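PDB 5ZBL: cytokinin riboside 5'-monophosphate phosphoribohydrolase from Corynebacterium glutamicum, which belongs to the SLOG clan of Rossmann-like alpha/beta proteins, with a central parallel sheet flanked by helices in each of two subunits. Local coordinates for residues L34-T37 with A38-G42; K100-M103 with A104-G107; E125-T128 with W129-L132; E153-E156 with Q157-Q160. All coordinates share one frame; numbering follows the deposited sequence.

Contact 1 (L34-T37 with A38-G42)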
loop_
_atom_site.group_PDB
_atom_site.type_symbol
_atom_site.label_atom_id
_atom_site.label_comp_id
_atom_site.label_asym_id
_atom_site.label_seq_id
_atom_site.Cartn_x
_atom_site.Cartn_y
_atom_site.Cartn_z
ATOM N N LEU A 34 6.144 23.386 -1.156
ATOM C CA LEU A 34 5.264 22.703 -2.101
ATOM C C LEU A 34 3.848 23.336 -2.109
ATOM O O LEU A 34 3.297 23.675 -3.173
ATOM C CB LEU A 34 5.246 21.203 -1.775
ATOM C CG LEU A 34 4.353 20.338 -2.654
ATOM C CD1 LEU A 34 4.668 20.473 -4.154
ATOM C CD2 LEU A 34 4.443 18.901 -2.176
ATOM N N ALA A 35 3.281 23.504 -0.917
ATOM C CA ALA A 35 2.003 24.190 -0.732
ATOM C C ALA A 35 1.916 25.585 -1.384
ATOM O O ALA A 35 0.917 25.922 -2.024
ATOM C CB ALA A 35 1.729 24.311 0.762
ATOM N N LYS A 36 2.959 26.393 -1.187
ATOM C CA LYS A 36 3.025 27.769 -1.741
ATOM C C LYS A 36 3.037 27.801 -3.282
ATOM O O LYS A 36 2.331 28.607 -3.907
ATOM C CB LYS A 36 4.262 28.512 -1.158
ATOM C CG LYS A 36 4.533 29.940 -1.655
ATOM C CD LYS A 36 3.332 30.890 -1.518
ATOM C CE LYS A 36 3.725 32.363 -1.390
ATOM N NZ LYS A 36 2.769 33.058 -0.483
ATOM N N THR A 37 3.879 26.948 -3.870
ATOM C CA THR A 37 3.960 26.773 -5.308
ATOM C C THR A 37 2.614 26.378 -5.858
ATOM O O THR A 37 2.154 26.938 -6.870
ATOM C CB THR A 37 4.967 25.667 -5.646
ATOM O OG1 THR A 37 6.170 25.938 -4.945
ATOM C CG2 THR A 37 5.270 25.589 -7.141
ATOM N N ALA A 38 1.969 25.414 -5.206
ATOM C CA ALA A 38 0.678 24.945 -5.708
ATOM C C ALA A 38 -0.369 26.050 -5.667
ATOM O O ALA A 38 -1.077 26.249 -6.652
ATOM C CB ALA A 38 0.202 23.698 -4.946
ATOM N N VAL A 39 -0.457 26.764 -4.542
ATOM C CA VAL A 39 -1.443 27.848 -4.385
ATOM C C VAL A 39 -1.129 28.965 -5.385
ATOM O O VAL A 39 -2.031 29.447 -6.077
ATOM C CB VAL A 39 -1.548 28.405 -2.932
ATOM C CG1 VAL A 39 -2.529 29.563 -2.859
ATOM C CG2 VAL A 39 -2.047 27.339 -1.972
ATOM N N ASP A 40 0.140 29.313 -5.546
ATOM C CA ASP A 40 0.505 30.321 -6.554
ATOM C C ASP A 40 0.066 29.967 -7.953
ATOM O O ASP A 40 -0.097 30.863 -8.775
ATOM C CB ASP A 40 2.019 30.562 -6.589
ATOM C CG ASP A 40 2.502 31.469 -5.494
ATOM O OD1 ASP A 40 1.680 31.928 -4.650
ATOM O OD2 ASP A 40 3.730 31.719 -5.478
ATOM N N ARG A 41 -0.083 28.682 -8.252
ATOM C CA ARG A 41 -0.596 28.261 -9.559
ATOM C C ARG A 41 -2.105 28.027 -9.565
ATOM O O ARG A 41 -2.633 27.454 -10.515
ATOM C CB ARG A 41 0.139 27.010 -10.043
ATOM C CG ARG A 41 1.621 27.234 -10.414
ATOM C CD ARG A 41 2.464 25.984 -10.128
ATOM N NE ARG A 41 3.615 25.723 -11.000
ATOM C CZ ARG A 41 4.734 26.453 -11.066
ATOM N NH1 ARG A 41 4.874 27.582 -10.358
ATOM N NH2 ARG A 41 5.720 26.064 -11.882
ATOM N N GLY A 42 -2.815 28.472 -8.534
ATOM C CA GLY A 42 -4.227 28.195 -8.441
ATOM C C GLY A 42 -4.635 26.761 -8.078
ATOM O O GLY A 42 -5.788 26.378 -8.307
#
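Thr37, in the last turn of helix 25-40, and Arg41, just past its end, lie side by side, pointing the same way; the helix closes in a Schellman motif and hands over to strand 44-47 within a beta-alpha-beta unit. Thr37 has the most surface buried here. Its chi1 of -50° places CG2 anti to the backbone N, and this methyl sits over one face of the Arg41 guanidinium, 3.8 Å from NH1. OG1, beside the backbone N, hydrogen-bonds Thr33 O, which satisfies the hydroxyl within the helix, while Pro178 and Leu182 of helix 178-186 pack on the side chain. Ala38 comes next in burial. Its amide donates to Leu34 O at 3.0 Å, and its small methyl lets the helix lie close to Phe62 of helix 53-64, which touches it. Lys36, at the exposed side, bends at chi2 and meets Asp40 through carbon, with CD 3.7 Å from OD1. Lys36 NZ is 4.5 Å from Asp40 OD1, beyond a salt bridge, so any attraction is probably diffuse. Arg41 is the first residue to leave helical geometry, and its N reaches Thr37 O along a bent path of 135°. Gly42 then adopts a positive phi of 73°, readily accessible without a side chain. In the resulting turn Ile43 N reaches back to Ala38 O, and Gly42 N bonds Val39 O at 2.8 Å.

Contact 2 (K100-M103 with A104-G107)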
loop_
_atom_site.group_PDB
_atom_site.type_symbol
_atom_site.label_atom_id
_atom_site.label_comp_id
_atom_site.label_asym_id
_atom_site.label_seq_id
_atom_site.Cartn_x
_atom_site.Cartn_y
_atom_site.Cartn_z
ATOM N N LYS A 100 -10.801 6.718 0.830
ATOM C CA LYS A 100 -9.816 6.653 -0.251
ATOM C C LYS A 100 -10.456 6.848 -1.607
ATOM O O LYS A 100 -9.898 7.549 -2.462
ATOM C CB LYS A 100 -9.132 5.313 -0.301
ATOM C CG LYS A 100 -8.406 4.903 0.935
ATOM C CD LYS A 100 -7.674 3.614 0.604
ATOM C CE LYS A 100 -7.444 2.718 1.781
ATOM N NZ LYS A 100 -6.743 1.505 1.262
ATOM N N ARG A 101 -11.616 6.253 -1.816
ATOM C CA ARG A 101 -12.355 6.565 -3.033
ATOM C C ARG A 101 -12.614 8.095 -3.193
ATOM O O ARG A 101 -12.406 8.651 -4.276
ATOM C CB ARG A 101 -13.638 5.773 -3.077
ATOM C CG ARG A 101 -14.376 5.830 -4.404
ATOM C CD ARG A 101 -15.841 5.438 -4.222
ATOM N NE ARG A 101 -16.033 3.991 -4.121
ATOM C CZ ARG A 101 -16.042 3.146 -5.148
ATOM N NH1 ARG A 101 -15.856 3.573 -6.390
ATOM N NH2 ARG A 101 -16.229 1.846 -4.926
ATOM N N ARG A 102 -13.024 8.770 -2.117
ATOM C CA ARG A 102 -13.346 10.182 -2.185
ATOM C C ARG A 102 -12.147 11.102 -2.440
ATOM O O ARG A 102 -12.246 12.080 -3.226
ATOM C CB ARG A 102 -14.105 10.672 -0.945
ATOM C CG ARG A 102 -15.604 10.707 -1.121
ATOM C CD ARG A 102 -16.063 11.655 -2.238
ATOM N NE ARG A 102 -16.419 12.971 -1.751
ATOM C CZ ARG A 102 -16.980 13.916 -2.500
ATOM N NH1 ARG A 102 -17.281 15.085 -1.948
ATOM N NH2 ARG A 102 -17.243 13.712 -3.792
ATOM N N MET A 103 -11.046 10.790 -1.766
ATOM C CA MET A 103 -9.765 11.445 -2.014
ATOM C C MET A 103 -9.352 11.320 -3.485
ATOM O O MET A 103 -8.935 12.299 -4.099
ATOM C CB MET A 103 -8.700 10.886 -1.084
ATOM C CG MET A 103 -8.966 11.257 0.358
ATOM S SD MET A 103 -7.519 11.147 1.410
ATOM C CE MET A 103 -7.374 9.378 1.533
ATOM N N ALA A 104 -9.519 10.136 -4.048
ATOM C CA ALA A 104 -9.208 9.946 -5.474
ATOM C C ALA A 104 -10.158 10.751 -6.345
ATOM O O ALA A 104 -9.713 11.432 -7.284
ATOM C CB ALA A 104 -9.257 8.467 -5.874
ATOM N N GLU A 105 -11.461 10.658 -6.060
ATOM C CA GLU A 105 -12.459 11.351 -6.896
ATOM C C GLU A 105 -12.291 12.866 -6.932
ATOM O O GLU A 105 -12.513 13.474 -7.983
ATOM C CB GLU A 105 -13.874 11.040 -6.458
ATOM C CG GLU A 105 -14.372 9.688 -6.939
ATOM C CD GLU A 105 -15.544 9.134 -6.121
ATOM O OE1 GLU A 105 -16.054 9.837 -5.217
ATOM O OE2 GLU A 105 -15.956 7.975 -6.382
ATOM N N LEU A 106 -11.930 13.443 -5.778
ATOM C CA LEU A 106 -11.811 14.887 -5.593
ATOM C C LEU A 106 -10.566 15.502 -6.232
ATOM O O LEU A 106 -10.595 16.673 -6.595
ATOM C CB LEU A 106 -11.809 15.272 -4.096
ATOM C CG LEU A 106 -13.121 15.206 -3.358
ATOM C CD1 LEU A 106 -12.931 15.355 -1.831
ATOM C CD2 LEU A 106 -14.112 16.228 -3.925
ATOM N N GLY A 107 -9.488 14.730 -6.338
ATOM C CA GLY A 107 -8.213 15.237 -6.841
ATOM C C GLY A 107 -8.049 14.997 -8.318
ATOM O O GLY A 107 -8.622 14.061 -8.878
#
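Lys100 O receives the amide of Ala104 at 3.1 Å near the end of helix 96-106, one of the helices packed against the parallel sheet. The lysine side chain leaves this turn altogether: its long, flexible chain carries NZ to salt bridges with Glu121 and Glu125 of its own chain and Glu125 of the second subunit, and to a bound glycerol. Arg101 follows on the exposed side. With CG anti to the backbone N (chi1 -170°), its aliphatic part runs past the Glu105 carboxylate, and both CG and CD lie 3.3 Å from OE2. That oxygen is at the edge of the guanidinium, yet Arg101 NH1 is 4.4 Å from Glu105 OE2, beyond a salt bridge. Arg102 CD lies 3.5 Å from Glu105 OE1, the other oxygen of the same carboxylate, with the two flat groups turned 73° apart. Leu106 CD2 lies over one face of the Arg102 guanidinium, 3.7 Å above the plane, while NH1 finds its salt bridge with Glu91. Met103 sends its unbranched, pliable side chain inward to Val72 of strand 69-74. Met103 O accepts Thr14 OG1 and, only weakly, Gly107 N at 3.4 Å, where the helix is ending and the small glycine turns out of helical geometry. Glu105 thus stands near two arginines but touches their methylene carbons. Its pull on them is probably a general electrostatic one, and the direction of the Arg102 guanidinium is probably set more by Glu91, with the Leu106 methyl over one face.

Contact 3 (E125-T128 with W129-L132)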
loop_
_atom_site.group_PDB
_atom_site.type_symbol
_atom_site.label_atom_id
_atom_site.label_comp_id
_atom_site.label_asym_id
_atom_site.label_seq_id
_atom_site.Cartn_x
_atom_site.Cartn_y
_atom_site.Cartn_z
ATOM N N GLU A 125 -2.068 1.781 -3.654
ATOM C CA GLU A 125 -3.484 1.775 -3.957
ATOM C C GLU A 125 -3.790 2.525 -5.269
ATOM O O GLU A 125 -4.409 1.928 -6.195
ATOM C CB GLU A 125 -4.260 2.319 -2.766
ATOM C CG GLU A 125 -5.772 2.420 -2.871
ATOM C CD GLU A 125 -6.462 1.108 -2.768
ATOM O OE1 GLU A 125 -7.157 0.847 -1.757
ATOM O OE2 GLU A 125 -6.315 0.348 -3.723
ATOM N N VAL A 126 -3.308 3.759 -5.431
ATOM C CA VAL A 126 -3.656 4.439 -6.686
ATOM C C VAL A 126 -3.004 3.736 -7.882
ATOM O O VAL A 126 -3.609 3.674 -8.938
ATOM C CB VAL A 126 -3.424 5.962 -6.696
ATOM C CG1 VAL A 126 -4.082 6.588 -5.484
ATOM C CG2 VAL A 126 -1.960 6.318 -6.751
ATOM N N TRP A 127 -1.802 3.194 -7.708
ATOM C CA TRP A 127 -1.150 2.444 -8.786
ATOM C C TRP A 127 -1.907 1.189 -9.176
ATOM O O TRP A 127 -2.121 0.930 -10.352
ATOM C CB TRP A 127 0.298 2.042 -8.413
ATOM C CG TRP A 127 1.304 3.086 -8.675
ATOM C CD1 TRP A 127 1.239 4.095 -9.601
ATOM C CD2 TRP A 127 2.564 3.221 -8.028
ATOM N NE1 TRP A 127 2.370 4.846 -9.554
ATOM C CE2 TRP A 127 3.204 4.338 -8.595
ATOM C CE3 TRP A 127 3.210 2.516 -7.016
ATOM C CZ2 TRP A 127 4.463 4.760 -8.184
ATOM C CZ3 TRP A 127 4.461 2.935 -6.607
ATOM C CH2 TRP A 127 5.072 4.054 -7.181
ATOM N N THR A 128 -2.269 0.396 -8.182
ATOM C CA THR A 128 -3.090 -0.771 -8.403
ATOM C C THR A 128 -4.355 -0.390 -9.180
ATOM O O THR A 128 -4.828 -1.185 -9.979
ATOM C CB THR A 128 -3.472 -1.437 -7.069
ATOM O OG1 THR A 128 -2.278 -1.749 -6.333
ATOM C CG2 THR A 128 -4.267 -2.706 -7.295
ATOM N N TRP A 129 -4.888 0.813 -8.941
ATOM C CA TRP A 129 -6.042 1.328 -9.688
ATOM C C TRP A 129 -5.663 1.792 -11.093
ATOM O O TRP A 129 -6.373 1.468 -12.051
ATOM C CB TRP A 129 -6.720 2.484 -8.944
ATOM C CG TRP A 129 -7.477 2.097 -7.755
ATOM C CD1 TRP A 129 -7.916 0.851 -7.425
ATOM C CD2 TRP A 129 -7.925 2.973 -6.706
ATOM N NE1 TRP A 129 -8.592 0.889 -6.230
ATOM C CE2 TRP A 129 -8.611 2.175 -5.761
ATOM C CE3 TRP A 129 -7.800 4.350 -6.465
ATOM C CZ2 TRP A 129 -9.174 2.709 -4.582
ATOM C CZ3 TRP A 129 -8.360 4.882 -5.281
ATOM C CH2 TRP A 129 -9.044 4.062 -4.368
ATOM N N GLN A 130 -4.568 2.551 -11.203
ATOM C CA GLN A 130 -4.078 3.053 -12.499
ATOM C C GLN A 130 -3.983 1.947 -13.577
ATOM O O GLN A 130 -4.430 2.154 -14.700
ATOM C CB GLN A 130 -2.718 3.787 -12.374
ATOM C CG GLN A 130 -2.781 5.280 -12.067
ATOM C CD GLN A 130 -1.592 6.116 -12.619
ATOM O OE1 GLN A 130 -0.414 5.792 -12.427
ATOM N NE2 GLN A 130 -1.917 7.216 -13.300
ATOM N N GLN A 131 -3.443 0.780 -13.229
ATOM C CA GLN A 131 -3.220 -0.282 -14.208
ATOM C C GLN A 131 -4.394 -1.258 -14.339
ATOM O O GLN A 131 -4.226 -2.372 -14.848
ATOM C CB GLN A 131 -1.878 -1.000 -13.954
ATOM C CG GLN A 131 -1.808 -2.012 -12.811
ATOM C CD GLN A 131 -0.372 -2.472 -12.517
ATOM O OE1 GLN A 131 0.586 -2.050 -13.177
ATOM N NE2 GLN A 131 -0.220 -3.340 -11.518
ATOM N N LEU A 132 -5.574 -0.843 -13.866
ATOM C CA LEU A 132 -6.868 -1.361 -14.361
ATOM C C LEU A 132 -7.697 -0.242 -15.071
ATOM O O LEU A 132 -8.835 -0.477 -15.479
ATOM C CB LEU A 132 -7.672 -2.016 -13.219
ATOM C CG LEU A 132 -6.883 -2.756 -12.114
ATOM C CD1 LEU A 132 -7.822 -3.273 -11.016
ATOM C CD2 LEU A 132 -5.978 -3.868 -12.666
#
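Glu125 has CG anti to its backbone nitrogen (chi1 179°) and then bends at chi2, 75°, which folds its carboxylate over the indole of Trp129 one turn ahead. The two planes lie 14° apart, a stacked arrangement. Glu125 CG makes a CH-pi contact 4.0 Å from the centroid of the six-membered ring of Trp129, and OE2 sits 3.3 Å above the indole plane, toward its rim. Although Glu125 OE2 is 3.4 Å from Trp129 NE1, the angle is too poor for a hydrogen bond, as expected for an oxygen above a ring whose N-H points outward in its plane. The other oxygen, OE1, is bound by Lys100 and a glycerol molecule.

Helix 117-130 is the crossover of the beta-alpha-beta unit between strands 110-112 and 139-142, and its last turn is held by Gln130 N bonding Val126 O at 2.7 Å. Gln130 OE1 approaches the buried Trp127 at its ring edge, in plane, 3.7 Å from CD1. The broad indole of Trp127 meets Phe124 and Phe168 edge-to-face. Beyond the helix Leu132 curls back until its CG is 3.4 Å from Thr128 O, while Thr128 OG1 bonds Phe124 O.

Contact 4 (E153-E156 with Q157-Q160)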
loop_
_atom_site.group_PDB
_atom_site.type_symbol
_atom_site.label_atom_id
_atom_site.label_comp_id
_atom_site.label_asym_id
_atom_site.label_seq_id
_atom_site.Cartn_x
_atom_site.Cartn_y
_atom_site.Cartn_z
ATOM N N GLU A 153 14.278 1.814 -6.451
ATOM C CA GLU A 153 15.097 0.626 -6.578
ATOM C C GLU A 153 14.250 -0.631 -6.501
ATOM O O GLU A 153 14.343 -1.495 -7.382
ATOM C CB GLU A 153 16.189 0.585 -5.508
ATOM C CG GLU A 153 17.184 -0.560 -5.680
ATOM C CD GLU A 153 17.878 -0.565 -7.058
ATOM O OE1 GLU A 153 18.202 0.542 -7.576
ATOM O OE2 GLU A 153 18.113 -1.672 -7.611
ATOM N N MET A 154 13.405 -0.699 -5.475
ATOM C CA MET A 154 12.521 -1.822 -5.309
ATOM C C MET A 154 11.688 -2.049 -6.563
ATOM O O MET A 154 11.600 -3.183 -6.996
ATOM C CB MET A 154 11.615 -1.675 -4.057
ATOM C CG MET A 154 10.694 -2.884 -3.746
ATOM S SD MET A 154 11.500 -4.506 -3.450
ATOM C CE MET A 154 10.126 -5.629 -3.612
ATOM N N LEU A 155 11.093 -0.984 -7.109
ATOM C CA LEU A 155 10.246 -1.055 -8.271
ATOM C C LEU A 155 10.997 -1.422 -9.530
ATOM O O LEU A 155 10.476 -2.126 -10.373
ATOM C CB LEU A 155 9.553 0.284 -8.534
ATOM C CG LEU A 155 8.488 0.684 -7.527
ATOM C CD1 LEU A 155 7.876 2.012 -7.978
ATOM C CD2 LEU A 155 7.409 -0.383 -7.386
ATOM N N GLU A 156 12.202 -0.889 -9.671
ATOM C CA GLU A 156 13.100 -1.252 -10.773
ATOM C C GLU A 156 13.328 -2.780 -10.714
ATOM O O GLU A 156 13.110 -3.478 -11.711
ATOM C CB GLU A 156 14.395 -0.438 -10.667
ATOM C CG GLU A 156 15.529 -0.768 -11.626
ATOM C CD GLU A 156 15.070 -0.782 -13.064
ATOM O OE1 GLU A 156 15.443 -1.733 -13.817
ATOM O OE2 GLU A 156 14.292 0.136 -13.415
ATOM N N GLN A 157 13.669 -3.300 -9.527
ATOM C CA GLN A 157 13.897 -4.739 -9.354
ATOM C C GLN A 157 12.647 -5.598 -9.611
ATOM O O GLN A 157 12.702 -6.641 -10.291
ATOM C CB GLN A 157 14.523 -5.042 -7.999
ATOM C CG GLN A 157 15.983 -4.632 -7.926
ATOM C CD GLN A 157 16.713 -5.144 -6.681
ATOM O OE1 GLN A 157 16.430 -6.237 -6.152
ATOM N NE2 GLN A 157 17.677 -4.356 -6.211
ATOM N N MET A 158 11.509 -5.142 -9.118
ATOM C CA MET A 158 10.274 -5.820 -9.426
ATOM C C MET A 158 10.004 -5.873 -10.950
ATOM O O MET A 158 9.439 -6.843 -11.425
ATOM C CB MET A 158 9.124 -5.130 -8.728
ATOM C CG MET A 158 9.101 -5.264 -7.225
ATOM S SD MET A 158 7.766 -4.266 -6.495
ATOM C CE MET A 158 7.232 -5.443 -5.277
ATOM N N THR A 159 10.365 -4.815 -11.682
ATOM C CA THR A 159 10.234 -4.755 -13.129
ATOM C C THR A 159 11.204 -5.733 -13.810
ATOM O O THR A 159 10.827 -6.401 -14.719
ATOM C CB THR A 159 10.509 -3.314 -13.675
ATOM O OG1 THR A 159 9.671 -2.351 -13.006
ATOM C CG2 THR A 159 10.243 -3.239 -15.184
ATOM N N GLN A 160 12.440 -5.829 -13.345
ATOM C CA GLN A 160 13.373 -6.808 -13.906
ATOM C C GLN A 160 12.955 -8.273 -13.639
ATOM O O GLN A 160 13.140 -9.134 -14.500
ATOM C CB GLN A 160 14.780 -6.587 -13.360
ATOM C CG GLN A 160 15.414 -5.273 -13.725
ATOM C CD GLN A 160 16.794 -5.069 -13.071
ATOM O OE1 GLN A 160 17.290 -5.932 -12.319
ATOM N NE2 GLN A 160 17.413 -3.905 -13.355
#
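Met154 and Met158 form the tight side of this last stretch of helix 149-160, an amphipathic helix that meets the second subunit. The two side chains cross, and Met154 CE comes within 3.3 Å of Met158 CE, closer than usual van der Waals contact, so the exact placing is doubtful. Met158 SD also rests 4.0 Å from Leu155 CD2. Flexible thioethers suit this interface, where Phe147 and Gly115 of the second subunit pack on Met154 and Met158.

On the more exposed side the contact is polar, each pair of long side chains sharing one hydrogen bond. Gln157 NE2 donates to Glu153 OE2 at 3.1 Å, almost straight at 175°, in the amide plane and onto the anti lone pair. Three residues on, Gln160 NE2 reaches Glu156 OE1, also on its anti lone pair, at 3.0 Å. This second bond is more bent (137°), and the oxygen lies out of the Gln160 amide plane. Glu156 OE2 has a stronger partner in Arg166, which probably helps to orient the carboxylate.

Thr159 is buried and satisfies its hydroxyl on the helix itself. Leu155 O accepts Thr159 N and, from the opposite face of its plane, Thr159 OG1 at 2.8 Å.

Overall arrangement
All four contacts are local, i to i+3 or i+4, within or at the end of single helices, and all are partly buried. Contact 2 is nearest the chain's centre, about 10 Å from its own centre, and contact 4 farthest, about 22 Å; contacts 1 and 4 lie on opposite sides. Contacts 2 and 3 join helices 96-106 and 117-130, where Ala104 CB packs 3.7 Å from Trp129 CZ3. Contact 3 in turn meets contact 4 through Trp127 CH2 and Leu155 CD1, 3.6 Å apart. Contacts 2, 3 and 4 reach the second subunit; contact 1 does not. Side-chain hydrogen bonds mark contact 4, near-miss charge pairs contacts 1 and 2, and a carboxylate stacked on an indole contact 3.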